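PDB 5O8P: L-lysine 6-monooxygenase involved in desferrioxamine biosynthesis from Erwinia amylovora CFBP1430, which binds FAD and probably uses NADPH to N-hydroxylate cadaverine, a step in the biosynthesis of the siderophore desferrioxamine. Local coordinates for residues 368-371 with 376-379. Sequence-based numbering, arbitrary orientation.
Sequences QRNY and HNQV
The side chains of N370 and N377, from two parts of one loop, cross at about a right angle and join through their terminal amides, an example of two asparagine amides linking a beta turn to the chain that leads into the next strand. ND2 of N370 donates to OD1 of N377 at 3.0 Å, and the N-H points almost straight at the oxygen (167°). The two amide planes are nearly perpendicular, 87° apart; the acceptor lies close to the plane of the N370 amide, while the donor stands above the carbonyl plane of N377 rather than on a lone pair. The N370 side chain reaches across because CG sits between the backbone N and the carbonyl carbon (chi1 66°). Its other amide atom, OD1, is hydrogen-bonded to S372 OG, so both ends of the group are engaged and its rotation is probably fixed; the same hydroxyl makes a weak bond to N377 OD1.

Residues 368-371 form a type I beta turn, closed by Y371 N to Q368 O at 3.0 Å, in the loop that leads into strand 379-381, which pairs in parallel with strand 155-157 in the mixed sheet. D374, between the two segments, accepts from the backbone N of H376, Q378 and V379, tying down the chain at the strand's start.

Y371 and V379 come near each other through backbone, their carbonyl oxygens 4.3 Å apart, while the side chain of V379 points away. The Y371 ring instead stacks with H389 and lies against helix 399-410, its side chain about 12 Å from the FAD. R369 turns its guanidinium edge to Y371 CE2 and makes a salt bridge with D250.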
loop_
_atom_site.group_PDB
_atom_site.type_symbol
_atom_site.label_atom_id
_atom_site.label_comp_id
_atom_site.label_asym_id
_atom_site.label_seq_id
_atom_site.Cartn_x
_atom_site.Cartn_y
_atom_site.Cartn_z
ATOM N N GLN B 368 -38.659 15.738 1.169
ATOM C CA GLN B 368 -39.105 14.745 2.156
ATOM C C GLN B 368 -38.117 13.581 2.144
ATOM O O GLN B 368 -37.231 13.518 1.279
ATOM C CB GLN B 368 -40.506 14.228 1.832
ATOM C CG GLN B 368 -41.541 15.291 1.518
ATOM C CD GLN B 368 -41.807 16.226 2.664
ATOM O OE1 GLN B 368 -42.556 15.882 3.578
ATOM N NE2 GLN B 368 -41.233 17.442 2.603
ATOM N N ARG B 369 -38.277 12.649 3.090
ATOM C CA ARG B 369 -37.289 11.573 3.253
ATOM C C ARG B 369 -37.278 10.639 2.056
ATOM O O ARG B 369 -36.233 10.076 1.752
ATOM C CB ARG B 369 -37.471 10.812 4.568
ATOM C CG ARG B 369 -36.505 9.640 4.806
ATOM C CD ARG B 369 -35.080 10.110 5.001
ATOM N NE ARG B 369 -34.103 9.019 5.028
ATOM C CZ ARG B 369 -33.580 8.408 3.961
ATOM N NH1 ARG B 369 -33.938 8.738 2.721
ATOM N NH2 ARG B 369 -32.676 7.448 4.138
ATOM N N ASN B 370 -38.419 10.503 1.371
ATOM C CA ASN B 370 -38.487 9.713 0.127
ATOM C C ASN B 370 -38.052 10.474 -1.141
ATOM O O ASN B 370 -38.329 10.019 -2.247
ATOM C CB ASN B 370 -39.898 9.108 -0.068
ATOM C CG ASN B 370 -40.978 10.153 -0.302
ATOM O OD1 ASN B 370 -40.765 11.344 -0.117
ATOM N ND2 ASN B 370 -42.157 9.698 -0.697
ATOM N N TYR B 371 -37.375 11.615 -0.978
ATOM C CA TYR B 371 -36.827 12.422 -2.078
ATOM C C TYR B 371 -37.901 13.181 -2.887
ATOM O O TYR B 371 -37.603 13.718 -3.962
ATOM C CB TYR B 371 -35.891 11.581 -2.981
ATOM C CG TYR B 371 -34.800 10.896 -2.182
ATOM C CD1 TYR B 371 -33.616 11.564 -1.894
ATOM C CD2 TYR B 371 -34.967 9.605 -1.677
ATOM C CE1 TYR B 371 -32.611 10.978 -1.141
ATOM C CE2 TYR B 371 -33.975 8.993 -0.914
ATOM C CZ TYR B 371 -32.794 9.679 -0.631
ATOM O OH TYR B 371 -31.804 9.070 0.133
ATOM N N HIS B 376 -47.766 15.043 -2.474
ATOM C CA HIS B 376 -48.449 13.773 -2.791
ATOM C C HIS B 376 -47.546 12.633 -3.318
ATOM O O HIS B 376 -48.055 11.671 -3.889
ATOM C CB HIS B 376 -49.591 14.034 -3.796
ATOM C CG HIS B 376 -50.616 15.018 -3.317
ATOM N ND1 HIS B 376 -50.599 16.350 -3.680
ATOM C CD2 HIS B 376 -51.684 14.867 -2.499
ATOM C CE1 HIS B 376 -51.609 16.979 -3.113
ATOM N NE2 HIS B 376 -52.283 16.101 -2.389
ATOM N N ASN B 377 -46.232 12.711 -3.101
ATOM C CA ASN B 377 -45.277 11.670 -3.549
ATOM C C ASN B 377 -45.324 11.389 -5.049
ATOM O O ASN B 377 -45.423 10.238 -5.483
ATOM C CB ASN B 377 -45.466 10.376 -2.751
ATOM C CG ASN B 377 -45.413 10.614 -1.263
ATOM O OD1 ASN B 377 -44.647 11.447 -0.793
ATOM N ND2 ASN B 377 -46.236 9.895 -0.514
ATOM N N GLN B 378 -45.234 12.467 -5.819
ATOM C CA GLN B 378 -45.265 12.422 -7.282
ATOM C C GLN B 378 -44.087 13.112 -8.002
ATOM O O GLN B 378 -43.704 12.684 -9.084
ATOM C CB GLN B 378 -46.577 13.018 -7.777
ATOM C CG GLN B 378 -47.817 12.287 -7.303
ATOM C CD GLN B 378 -49.082 12.933 -7.808
ATOM O OE1 GLN B 378 -49.229 14.159 -7.780
ATOM N NE2 GLN B 378 -50.003 12.115 -8.279
ATOM N N VAL B 379 -43.530 14.170 -7.423
ATOM C CA VAL B 379 -42.408 14.876 -8.007
ATOM C C VAL B 379 -41.209 14.574 -7.131
ATOM O O VAL B 379 -41.176 15.002 -5.982
ATOM C CB VAL B 379 -42.658 16.393 -8.035
ATOM C CG1 VAL B 379 -41.508 17.116 -8.728
ATOM C CG2 VAL B 379 -43.955 16.685 -8.735
#